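PDB 5XTF: 2,3-dihydroxy-2,3-dihydrophenylpropionate dehydrogenase from Pseudomonas sp. MC1, which catalyses the NAD(+)-dependent oxidation of naphthalene cis-dihydrodiol to 1,2-dihydroxynaphthalene, an early step in the breakdown of aromatic hydrocarbons. Local coordinates for residues K86-T91 against G96-F101; G181-L186 against V196-P201; I35-V40 against A61-E66; D77-A82 against F125-D130; H163-G166 against Y172-S175. All coordinates share one frame; numbering follows the deposited sequence.

Interaction 1 of 5, residues K86-T91 against G96-F101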
# COMPACT_ATOMS: atom_id res chain seq x y z
N LYS B 86 17.98 -24.45 19.72
CA LYS B 86 17.53 -25.39 20.74
C LYS B 86 16.04 -25.68 20.60
O LYS B 86 15.62 -26.85 20.59
CB LYS B 86 17.85 -24.83 22.12
CG LYS B 86 17.65 -25.76 23.30
CD LYS B 86 18.17 -25.04 24.54
CE LYS B 86 17.48 -25.46 25.82
NZ LYS B 86 17.06 -26.86 25.74
N LEU B 87 15.23 -24.62 20.45
CA LEU B 87 13.79 -24.79 20.22
C LEU B 87 13.52 -25.73 19.06
O LEU B 87 12.75 -26.70 19.19
CB LEU B 87 13.14 -23.43 19.96
CG LEU B 87 11.63 -23.40 19.70
CD1 LEU B 87 10.89 -23.62 20.98
CD2 LEU B 87 11.20 -22.06 19.06
N ILE B 88 14.16 -25.48 17.92
CA ILE B 88 13.97 -26.36 16.78
C ILE B 88 14.46 -27.77 17.10
O ILE B 88 13.74 -28.75 16.88
CB ILE B 88 14.67 -25.79 15.53
CG1 ILE B 88 14.17 -24.37 15.25
CG2 ILE B 88 14.44 -26.72 14.33
CD1 ILE B 88 12.65 -24.21 15.26
N LYS B 89 15.68 -27.89 17.62
CA LYS B 89 16.27 -29.21 17.83
C LYS B 89 15.38 -30.06 18.74
O LYS B 89 15.10 -31.23 18.44
CB LYS B 89 17.67 -29.08 18.40
CG LYS B 89 18.43 -30.40 18.43
CD LYS B 89 19.80 -30.27 19.10
CE LYS B 89 20.68 -31.48 18.75
NZ LYS B 89 19.99 -32.79 18.98
N GLN B 90 14.88 -29.48 19.83
CA GLN B 90 13.98 -30.22 20.70
C GLN B 90 12.69 -30.58 19.99
O GLN B 90 12.10 -31.64 20.26
CB GLN B 90 13.66 -29.41 21.95
CG GLN B 90 14.77 -29.36 22.98
CD GLN B 90 14.26 -28.92 24.34
OE1 GLN B 90 13.07 -29.00 24.64
NE2 GLN B 90 15.17 -28.54 25.21
N THR B 91 12.21 -29.70 19.11
CA THR B 91 10.98 -29.99 18.40
C THR B 91 11.13 -31.25 17.55
O THR B 91 10.28 -32.15 17.59
CB THR B 91 10.56 -28.80 17.52
OG1 THR B 91 10.33 -27.64 18.34
CG2 THR B 91 9.29 -29.13 16.77
N GLY B 96 9.84 -35.18 15.59
CA GLY B 96 10.28 -35.77 14.33
C GLY B 96 10.45 -34.85 13.16
O GLY B 96 11.40 -34.99 12.39
N HIS B 97 9.54 -33.89 13.00
CA HIS B 97 9.60 -32.93 11.90
C HIS B 97 8.99 -31.61 12.39
O HIS B 97 8.51 -31.51 13.52
CB HIS B 97 8.85 -33.47 10.67
CG HIS B 97 7.38 -33.63 10.89
ND1 HIS B 97 6.83 -34.76 11.45
CD2 HIS B 97 6.35 -32.77 10.69
CE1 HIS B 97 5.53 -34.61 11.56
NE2 HIS B 97 5.21 -33.41 11.11
N LEU B 98 9.04 -30.59 11.54
CA LEU B 98 8.45 -29.30 11.86
C LEU B 98 7.68 -28.82 10.64
O LEU B 98 8.25 -28.75 9.54
CB LEU B 98 9.53 -28.28 12.25
CG LEU B 98 9.05 -26.84 12.51
CD1 LEU B 98 8.18 -26.74 13.77
CD2 LEU B 98 10.22 -25.91 12.63
N ASP B 99 6.39 -28.51 10.81
CA ASP B 99 5.59 -28.03 9.69
C ASP B 99 5.44 -26.52 9.63
O ASP B 99 5.33 -25.97 8.53
CB ASP B 99 4.19 -28.66 9.71
CG ASP B 99 4.23 -30.17 9.58
OD1 ASP B 99 4.38 -30.66 8.44
OD2 ASP B 99 4.12 -30.87 10.62
N CYS B 100 5.40 -25.82 10.76
CA CYS B 100 5.13 -24.40 10.76
C CYS B 100 5.95 -23.74 11.85
O CYS B 100 6.07 -24.28 12.95
CB CYS B 100 3.64 -24.11 10.97
SG CYS B 100 3.18 -22.33 10.85
N PHE B 101 6.55 -22.60 11.54
CA PHE B 101 7.25 -21.79 12.53
C PHE B 101 6.54 -20.44 12.63
O PHE B 101 6.36 -19.75 11.62
CB PHE B 101 8.72 -21.58 12.16
CG PHE B 101 9.45 -20.67 13.13
CD1 PHE B 101 9.76 -21.11 14.40
CD2 PHE B 101 9.80 -19.38 12.77
CE1 PHE B 101 10.42 -20.29 15.31
CE2 PHE B 101 10.47 -18.56 13.68
CZ PHE B 101 10.77 -19.02 14.94

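Interaction 2 of 5, residues G181-L186 against V196-P201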
# COMPACT_ATOMS: atom_id res chain seq x y z
N GLY B 181 8.49 -6.03 5.31
CA GLY B 181 9.50 -6.22 4.29
C GLY B 181 10.00 -7.65 4.25
O GLY B 181 10.16 -8.23 3.17
N MET B 182 10.24 -8.24 5.42
CA MET B 182 10.64 -9.64 5.50
C MET B 182 9.61 -10.56 4.87
O MET B 182 9.97 -11.51 4.16
CB MET B 182 10.84 -10.05 6.96
CG MET B 182 11.84 -9.26 7.72
SD MET B 182 11.88 -9.84 9.44
CE MET B 182 12.50 -11.51 9.24
N VAL B 183 8.32 -10.34 5.16
CA VAL B 183 7.26 -11.18 4.61
C VAL B 183 7.33 -11.22 3.09
O VAL B 183 7.23 -12.28 2.47
CB VAL B 183 5.88 -10.70 5.08
CG1 VAL B 183 4.82 -11.46 4.35
CG2 VAL B 183 5.71 -10.88 6.57
N LYS B 184 7.51 -10.05 2.47
CA LYS B 184 7.52 -10.02 1.01
C LYS B 184 8.79 -10.64 0.45
O LYS B 184 8.74 -11.39 -0.54
CB LYS B 184 7.36 -8.59 0.51
CG LYS B 184 6.16 -7.86 1.06
CD LYS B 184 5.86 -6.65 0.18
CE LYS B 184 5.31 -5.46 0.97
NZ LYS B 184 5.48 -4.22 0.15
N ALA B 185 9.96 -10.32 1.04
CA ALA B 185 11.22 -10.81 0.49
C ALA B 185 11.38 -12.31 0.70
O ALA B 185 11.80 -13.03 -0.22
CB ALA B 185 12.39 -10.06 1.13
N LEU B 186 11.06 -12.81 1.89
CA LEU B 186 11.22 -14.23 2.15
C LEU B 186 10.20 -15.06 1.37
O LEU B 186 10.54 -16.13 0.87
CB LEU B 186 11.12 -14.50 3.64
CG LEU B 186 12.29 -13.88 4.39
CD1 LEU B 186 12.15 -14.14 5.87
CD2 LEU B 186 13.61 -14.44 3.84
N VAL B 196 5.33 -18.00 3.30
CA VAL B 196 5.66 -17.03 4.34
C VAL B 196 4.58 -15.96 4.37
O VAL B 196 4.30 -15.33 3.35
CB VAL B 196 7.04 -16.37 4.12
CG1 VAL B 196 7.43 -15.62 5.38
CG2 VAL B 196 8.11 -17.39 3.76
N ASN B 197 4.00 -15.73 5.54
CA ASN B 197 2.89 -14.80 5.69
C ASN B 197 2.98 -14.13 7.05
O ASN B 197 3.89 -14.40 7.84
CB ASN B 197 1.55 -15.51 5.55
CG ASN B 197 1.37 -16.14 4.20
OD1 ASN B 197 1.18 -15.44 3.21
ND2 ASN B 197 1.44 -17.47 4.14
N ALA B 198 2.03 -13.25 7.32
CA ALA B 198 2.03 -12.52 8.58
C ALA B 198 0.62 -12.16 8.98
O ALA B 198 -0.28 -12.05 8.14
CB ALA B 198 2.88 -11.25 8.51
N VAL B 199 0.44 -11.96 10.28
CA VAL B 199 -0.78 -11.45 10.87
C VAL B 199 -0.45 -10.12 11.53
O VAL B 199 0.55 -10.01 12.24
CB VAL B 199 -1.35 -12.43 11.91
CG1 VAL B 199 -2.61 -11.87 12.52
CG2 VAL B 199 -1.61 -13.77 11.28
N SER B 200 -1.30 -9.11 11.30
CA SER B 200 -1.10 -7.79 11.89
C SER B 200 -2.20 -7.50 12.89
O SER B 200 -3.23 -6.92 12.53
CB SER B 200 -1.07 -6.71 10.81
OG SER B 200 0.09 -6.84 10.02
N PRO B 201 -2.05 -7.89 14.15
CA PRO B 201 -3.08 -7.58 15.15
C PRO B 201 -2.95 -6.15 15.65
O PRO B 201 -1.92 -5.48 15.46
CB PRO B 201 -2.78 -8.59 16.26
CG PRO B 201 -1.29 -8.81 16.14
CD PRO B 201 -1.00 -8.77 14.68

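Interaction 3 of 5, residues I35-V40 against A61-E66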
# COMPACT_ATOMS: atom_id res chain seq x y z
N ILE B 35 -0.86 -13.03 22.84
CA ILE B 35 -1.30 -13.76 21.66
C ILE B 35 -0.61 -15.12 21.57
O ILE B 35 -1.22 -16.12 21.18
CB ILE B 35 -1.07 -12.92 20.39
CG1 ILE B 35 -2.03 -11.72 20.37
CG2 ILE B 35 -1.21 -13.77 19.14
CD1 ILE B 35 -1.79 -10.78 19.19
N GLY B 36 0.66 -15.18 21.95
CA GLY B 36 1.41 -16.42 21.76
C GLY B 36 0.87 -17.57 22.59
O GLY B 36 0.84 -18.71 22.13
N LEU B 37 0.44 -17.28 23.81
CA LEU B 37 -0.17 -18.31 24.65
C LEU B 37 -1.48 -18.80 24.03
O LEU B 37 -1.78 -20.00 24.06
CB LEU B 37 -0.39 -17.75 26.05
CG LEU B 37 -1.24 -18.47 27.10
CD1 LEU B 37 -0.75 -19.88 27.36
CD2 LEU B 37 -1.17 -17.65 28.38
N GLU B 38 -2.24 -17.89 23.42
CA GLU B 38 -3.48 -18.32 22.78
C GLU B 38 -3.20 -19.12 21.51
O GLU B 38 -4.01 -19.97 21.13
CB GLU B 38 -4.35 -17.11 22.47
CG GLU B 38 -4.93 -16.46 23.72
CD GLU B 38 -5.73 -17.44 24.61
OE1 GLU B 38 -6.48 -18.31 24.07
OE2 GLU B 38 -5.60 -17.34 25.84
N LEU B 39 -2.07 -18.87 20.86
CA LEU B 39 -1.70 -19.70 19.72
C LEU B 39 -1.40 -21.12 20.15
O LEU B 39 -1.80 -22.09 19.48
CB LEU B 39 -0.51 -19.08 18.99
CG LEU B 39 -0.78 -17.69 18.41
CD1 LEU B 39 0.44 -17.16 17.65
CD2 LEU B 39 -2.00 -17.74 17.52
N VAL B 40 -0.72 -21.28 21.29
CA VAL B 40 -0.51 -22.61 21.86
C VAL B 40 -1.85 -23.30 22.10
O VAL B 40 -2.08 -24.42 21.64
CB VAL B 40 0.29 -22.51 23.17
CG1 VAL B 40 0.25 -23.88 23.89
CG2 VAL B 40 1.69 -22.05 22.89
N ALA B 61 5.60 -22.80 33.86
CA ALA B 61 4.68 -23.45 34.78
C ALA B 61 3.24 -23.21 34.36
O ALA B 61 2.38 -24.10 34.51
CB ALA B 61 4.91 -22.94 36.20
N LEU B 62 2.95 -22.02 33.84
CA LEU B 62 1.63 -21.76 33.28
C LEU B 62 1.28 -22.78 32.20
O LEU B 62 0.16 -23.30 32.16
CB LEU B 62 1.59 -20.33 32.75
CG LEU B 62 0.30 -19.62 32.37
CD1 LEU B 62 0.64 -18.16 32.11
CD2 LEU B 62 -0.37 -20.22 31.13
N LEU B 63 2.23 -23.08 31.31
CA LEU B 63 1.95 -24.00 30.21
C LEU B 63 1.86 -25.44 30.68
O LEU B 63 1.11 -26.24 30.08
CB LEU B 63 3.02 -23.89 29.12
CG LEU B 63 3.00 -22.63 28.25
CD1 LEU B 63 4.12 -22.70 27.23
CD2 LEU B 63 1.64 -22.49 27.55
N CYS B 64 2.62 -25.81 31.73
CA CYS B 64 2.58 -27.17 32.26
C CYS B 64 1.30 -27.42 33.05
O CYS B 64 0.68 -28.48 32.90
CB CYS B 64 3.81 -27.43 33.13
SG CYS B 64 5.34 -27.50 32.17
N ASN B 65 0.90 -26.47 33.90
CA ASN B 65 -0.37 -26.61 34.60
C ASN B 65 -1.51 -26.93 33.65
O ASN B 65 -2.47 -27.60 34.04
CB ASN B 65 -0.71 -25.33 35.36
CG ASN B 65 0.27 -25.02 36.46
OD1 ASN B 65 1.16 -25.82 36.78
ND2 ASN B 65 0.11 -23.86 37.06
N GLU B 66 -1.44 -26.44 32.41
CA GLU B 66 -2.55 -26.68 31.50
C GLU B 66 -2.33 -27.91 30.64
O GLU B 66 -3.27 -28.70 30.45
CB GLU B 66 -2.78 -25.44 30.60
CG GLU B 66 -3.98 -25.57 29.63
CD GLU B 66 -4.49 -24.21 29.08
OE1 GLU B 66 -4.13 -23.13 29.60
OE2 GLU B 66 -5.30 -24.24 28.12

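Interaction 4 of 5, residues D77-A82 against F125-D130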
# COMPACT_ATOMS: atom_id res chain seq x y z
N ASP B 77 15.77 -16.62 25.84
CA ASP B 77 15.70 -15.32 25.19
C ASP B 77 15.78 -15.49 23.68
O ASP B 77 16.74 -16.09 23.17
CB ASP B 77 16.82 -14.42 25.70
CG ASP B 77 16.67 -12.99 25.25
OD1 ASP B 77 16.20 -12.74 24.12
OD2 ASP B 77 17.05 -12.11 26.04
N VAL B 78 14.77 -14.98 22.97
CA VAL B 78 14.71 -15.16 21.52
C VAL B 78 15.83 -14.40 20.80
O VAL B 78 16.22 -14.77 19.68
CB VAL B 78 13.29 -14.77 21.03
CG1 VAL B 78 13.15 -13.27 20.90
CG2 VAL B 78 12.94 -15.47 19.74
N ARG B 79 16.43 -13.40 21.44
CA ARG B 79 17.57 -12.69 20.87
C ARG B 79 18.85 -13.52 20.84
O ARG B 79 19.84 -13.04 20.31
CB ARG B 79 17.85 -11.41 21.64
CG ARG B 79 16.81 -10.37 21.45
CD ARG B 79 17.10 -9.21 22.36
NE ARG B 79 16.88 -9.55 23.75
CZ ARG B 79 17.06 -8.70 24.75
NH1 ARG B 79 17.48 -7.46 24.50
NH2 ARG B 79 16.83 -9.08 26.00
N ASP B 80 18.85 -14.72 21.39
CA ASP B 80 20.02 -15.58 21.41
C ASP B 80 19.81 -16.70 20.39
O ASP B 80 18.87 -17.50 20.53
CB ASP B 80 20.23 -16.11 22.83
CG ASP B 80 21.36 -17.11 22.93
OD1 ASP B 80 21.06 -18.32 23.13
OD2 ASP B 80 22.55 -16.70 22.83
N HIS B 81 20.68 -16.75 19.38
CA HIS B 81 20.47 -17.66 18.26
C HIS B 81 20.45 -19.12 18.72
O HIS B 81 19.58 -19.90 18.29
CB HIS B 81 21.55 -17.45 17.19
CG HIS B 81 21.34 -18.27 15.96
ND1 HIS B 81 20.19 -18.19 15.21
CD2 HIS B 81 22.12 -19.21 15.37
CE1 HIS B 81 20.26 -19.04 14.20
NE2 HIS B 81 21.43 -19.67 14.27
N ALA B 82 21.38 -19.50 19.60
CA ALA B 82 21.43 -20.87 20.09
C ALA B 82 20.12 -21.30 20.73
O ALA B 82 19.73 -22.47 20.62
CB ALA B 82 22.59 -21.02 21.08
N PHE B 125 16.29 1.42 20.50
CA PHE B 125 16.34 0.96 19.12
C PHE B 125 17.00 -0.41 19.04
O PHE B 125 16.53 -1.29 18.32
CB PHE B 125 17.08 1.98 18.23
CG PHE B 125 17.26 1.54 16.80
CD1 PHE B 125 18.23 0.61 16.46
CD2 PHE B 125 16.48 2.07 15.79
CE1 PHE B 125 18.39 0.18 15.15
CE2 PHE B 125 16.65 1.66 14.47
CZ PHE B 125 17.61 0.71 14.16
N ASP B 126 18.08 -0.60 19.78
CA ASP B 126 18.75 -1.90 19.77
C ASP B 126 17.82 -2.98 20.31
O ASP B 126 17.77 -4.10 19.78
CB ASP B 126 20.04 -1.82 20.57
CG ASP B 126 21.05 -0.81 19.96
OD1 ASP B 126 20.87 -0.40 18.79
OD2 ASP B 126 22.02 -0.42 20.65
N GLU B 127 17.06 -2.66 21.35
CA GLU B 127 16.20 -3.69 21.93
C GLU B 127 15.02 -3.98 21.02
O GLU B 127 14.64 -5.14 20.83
CB GLU B 127 15.75 -3.26 23.33
CG GLU B 127 15.74 -4.39 24.35
CD GLU B 127 15.52 -3.92 25.78
OE1 GLU B 127 16.09 -2.87 26.17
OE2 GLU B 127 14.76 -4.60 26.52
N ILE B 128 14.47 -2.94 20.38
CA ILE B 128 13.29 -3.14 19.54
C ILE B 128 13.66 -3.95 18.30
O ILE B 128 12.98 -4.93 17.97
CB ILE B 128 12.66 -1.79 19.17
CG1 ILE B 128 11.87 -1.26 20.36
CG2 ILE B 128 11.75 -1.92 17.96
CD1 ILE B 128 12.09 0.17 20.61
N PHE B 129 14.75 -3.58 17.64
CA PHE B 129 15.08 -4.26 16.39
C PHE B 129 15.67 -5.66 16.62
O PHE B 129 15.44 -6.56 15.80
CB PHE B 129 15.99 -3.38 15.55
CG PHE B 129 15.23 -2.36 14.75
CD1 PHE B 129 14.73 -1.22 15.36
CD2 PHE B 129 14.96 -2.56 13.40
CE1 PHE B 129 14.00 -0.29 14.63
CE2 PHE B 129 14.23 -1.64 12.66
CZ PHE B 129 13.75 -0.50 13.28
N ASP B 130 16.38 -5.86 17.74
CA ASP B 130 16.84 -7.21 18.07
C ASP B 130 15.66 -8.16 18.25
O ASP B 130 15.70 -9.30 17.77
CB ASP B 130 17.70 -7.20 19.32
CG ASP B 130 19.11 -6.72 19.04
OD1 ASP B 130 19.51 -6.81 17.86
OD2 ASP B 130 19.79 -6.26 19.98
O HOH W 1 19.51 -6.58 22.35

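Interaction 5 of 5, residues H163-G166 against Y172-S175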
# COMPACT_ATOMS: atom_id res chain seq x y z
N HIS B 163 1.17 -0.70 9.32
CA HIS B 163 0.40 -0.03 8.27
C HIS B 163 0.07 1.42 8.60
O HIS B 163 0.10 2.26 7.71
CB HIS B 163 -0.92 -0.80 8.00
CG HIS B 163 -0.76 -2.28 8.02
ND1 HIS B 163 -0.18 -2.98 6.98
CD2 HIS B 163 -1.06 -3.20 8.97
CE1 HIS B 163 -0.15 -4.27 7.28
NE2 HIS B 163 -0.68 -4.43 8.48
N ALA B 164 -0.23 1.73 9.86
CA ALA B 164 -0.67 3.06 10.26
C ALA B 164 0.16 3.54 11.44
O ALA B 164 0.91 2.78 12.06
CB ALA B 164 -2.17 3.06 10.62
N VAL B 165 0.00 4.83 11.77
CA VAL B 165 0.67 5.42 12.92
C VAL B 165 -0.31 5.48 14.08
O VAL B 165 -1.48 5.12 13.93
CB VAL B 165 1.21 6.82 12.60
CG1 VAL B 165 2.07 6.78 11.34
CG2 VAL B 165 0.06 7.79 12.44
N GLY B 166 0.15 5.93 15.24
CA GLY B 166 -0.73 6.06 16.38
C GLY B 166 -0.45 5.09 17.51
O GLY B 166 -0.53 5.46 18.68
N TYR B 172 9.20 1.54 17.19
CA TYR B 172 8.27 0.43 17.07
C TYR B 172 7.67 0.38 15.67
O TYR B 172 7.64 -0.68 15.04
CB TYR B 172 7.16 0.53 18.12
CG TYR B 172 6.20 -0.65 18.13
CD1 TYR B 172 6.54 -1.85 18.77
CD2 TYR B 172 4.96 -0.57 17.50
CE1 TYR B 172 5.66 -2.94 18.78
CE2 TYR B 172 4.08 -1.66 17.51
CZ TYR B 172 4.43 -2.83 18.15
OH TYR B 172 3.54 -3.88 18.13
N ILE B 173 7.23 1.53 15.14
CA ILE B 173 6.57 1.53 13.85
C ILE B 173 7.55 1.13 12.75
O ILE B 173 7.19 0.39 11.82
CB ILE B 173 5.92 2.89 13.57
CG1 ILE B 173 4.73 3.07 14.51
CG2 ILE B 173 5.45 2.97 12.14
CD1 ILE B 173 4.01 4.36 14.35
N ALA B 174 8.80 1.57 12.87
CA ALA B 174 9.81 1.18 11.88
C ALA B 174 10.10 -0.31 11.95
O ALA B 174 10.28 -0.96 10.92
CB ALA B 174 11.08 2.01 12.10
N SER B 175 10.15 -0.88 13.16
CA SER B 175 10.42 -2.31 13.26
C SER B 175 9.26 -3.11 12.68
O SER B 175 9.47 -4.13 12.01
CB SER B 175 10.67 -2.73 14.71
OG SER B 175 9.49 -2.72 15.50

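Interaction 1 of 5, residues K86-T91 against G96-F101
G96 faces T91 where helix 81-95 gives way to the chain leading into strand 100-103: its N lies 3.7 Å from T91 O, and its positive phi of 96° turns the backbone out of the helix. H97 contributes its carbonyl, which lies 4.1 Å from T91 CG2; its CB points away from the helix, and NE2 donates to Q23 O, with a weaker bond to D99 OD2. L98 comes next and uses both of its branches. CD1 rests 4.0 Å from T91 CG2, while CD2 meets I88 CD1 at 4.0 Å, the two side chains crossing at about a right angle. F101 closes the contact at the start of the strand. L87 CD2 sits at its ring edge, near the ring plane, 4.2 Å from CE1, and I88 CD1 comes in obliquely. On the helix, T91 has CG2 anti to its backbone N (OG1 at chi1 -61°), which sends the methyl toward L98 and leaves OG1 to bond L87 O at 2.7 Å. That carbonyl also accepts from T91 N, on the opposite face of its plane. No hydrogen bond joins the two segments, so the helix and the chain entering the strand of this Rossmann-type fold meet through buried apolar packing, with the threonine hydroxyl satisfied within its own helix and by S51.

Interaction 2 of 5, residues G181-L186 against V196-P201
Apolar packing carries the whole contact, and V183 of helix 181-186 and V196 of the strand share most of it. V183 lays its two methyls on successive residues of the strand. CG2 presses on A198 CB at 3.5 Å, tighter than usual for two carbons. CG1, anti to the backbone N at chi1 172°, lies over the backbone instead, 4.0 Å from V196 O and 4.1 Å from N197 CA. Farther along the helix, L186 is met by V196, whose CG2 lies 3.9 Å from L186 C and 4.2 Å from L186 CB, so this methyl meets main chain as well as side chain.

Helix and strand run nearly antiparallel, at 160°, with their short axes 7.4 Å apart. This is the return half of a beta-alpha-beta crossover in the Rossmann-type fold of the short-chain dehydrogenases: strand 153-157 leads into helix 170-190, which lies against the sheet before the chain re-enters it as strand 195-201. V183 also touches M156 and V266, on the strands flanking 195-201 in the sheet.

Hydrogen bonds play no part between the two segments; the polar groups of the strand look to other neighbours. N197 points away from the helix, its amide held at both ends, with OD1 accepting from T265 N and ND2 donating to I262 O, and further along S200 OG pairs with H163 NE2. The helix meets a second copy of the protein as well: L186 packs on S170 and A185 on I173 of that neighbouring subunit.

Interaction 3 of 5, residues I35-V40 against A61-E66
Two neighbouring helices of the Rossmann-type nucleotide-binding fold meet here, 34-46 and 57-67, linked through strand 49-54, and L37 is the side chain through which most of the contact passes. Its CD1 touches L63 CD2 at 3.5 Å and L62 CD2 at 3.8 Å. L37 and L62 reach toward each other tip to tip, both with CG anti to the backbone N, so that L62 CD2 also lies 3.8 Å from L37 CD2. L63 arrives differently: with CG beside its backbone N (chi1 -73°), it slides past L37 in the opposite direction and sets CD2 where V40 CG1 can meet it at 4.2 Å.

The segment axes stay 12.0 Å apart and are inclined by 24°, a wide spacing bridged by these branched ends. In short-chain dehydrogenases the first of these helices follows the glycine-rich turn of the dinucleotide site, and I35, at the start of segment 35-40, is an NAD(+)-binding residue, as is Q59 on the second helix. Toward the sheet, L63 packs on I73 and V40 on I28. R41 supplies a polar connection between the helices just beyond the leucines, forming salt bridges with both E38 and E66.

Interaction 4 of 5, residues D77-A82 against F125-D130
An Asx turn that begins at the NAD(+)-binding D77 presents R79 to helix 118-150. V78 binds NAD(+) as well, although this chain holds no cofactor. Across the contact the arginine uses its aliphatic portion first: CD lies 3.7 Å from D130 CB, the two side chains crossing at about a right angle. Its NH1 reaches on to E127 CG at 3.5 Å, an oblique approach to the guanidinium. The E127 carboxylate is near in charge only, since OE2 lies well out of the guanidinium plane and no N-H points at it. A water that accepts from R79 NH1 at 3.1 Å may link it to D130 OD2, though the modelled distance to that oxygen is doubtful.

D77 fixes how the arginine lies. The R79 chain bends at CG-CD (chi3 -70°) and turns the guanidinium side-on to the carboxylate, with NE on OD1 at 3.3 Å and NH2 on OD2 at 3.0 Å, each oxygen using its syn lone pair. The NE bond lies almost in the guanidinium plane, whereas the NH2 bond is tilted by 22°. R79 N adds a bond to OD1 at 2.8 Å from its anti side, completing the Asx turn and giving that oxygen two donors. Such a grip probably favours the ionised aspartate.

D80 then N-caps helix 81-95, and the contact sits at the surface between that helix's start and helix 118-150. F125 and F129, on the latter, pack against a neighbouring subunit, and F129 also against helix 170-190.

Interaction 5 of 5, residues H163-G166 against Y172-S175
With CG1 beside the backbone N (chi1 -69°) and CD1 carried straight on from it (chi2 180°), I173 reaches off its helix with a fully extended arm that ends on the loop 163-166. The CD1 methyl does all the touching from the helix. It comes down on main chain more than on side chain: V165 CA is 3.8 Å away and CB 4.1 Å, while A164 O lies at 4.2 Å and G166 N at 4.3 Å. CA and CB are thus the V165 atoms that CD1 meets most closely, and of the two valine methyls CG1 lies nearer to it. V165 also packs on Y188 of one neighbouring subunit and L275 of another, and I173 touches G181 of the former.

Within the helix, S175 OG donates to Y172 O at 2.8 Å. The Y172 hydroxyl bonds to S159 OG. In the loop, G166 has a positive phi of 111°, suited to glycine.

Y172 and the NAD(+)-binding K176 are spaced as in the Tyr-x-x-x-Lys motif of short-chain dehydrogenases, so I173 joins the strand-to-helix loop to the helix that carries this signature, at the subunit interface.

In the fold
From the N terminus, interaction 3 comes first, closing a loop around strand 49-54 and bringing the first two helices of the nucleotide-binding half together. Interaction 4 then opens at residue 77 and spans the longest stretch, to helix 118-150; interaction 1, the short turn from helix 81-95 into strand 100-103, lies wholly within it. Interactions 5 and 2 follow in series, both using helix 170-190, the one securing its N-terminal part to the preceding loop, the other setting it against strand 195-201. None cross. In space, I128 and F129 of interaction 4 pack on S175 of interaction 5, H163 joins S200 of interaction 2, and P201 touches I35 of interaction 3.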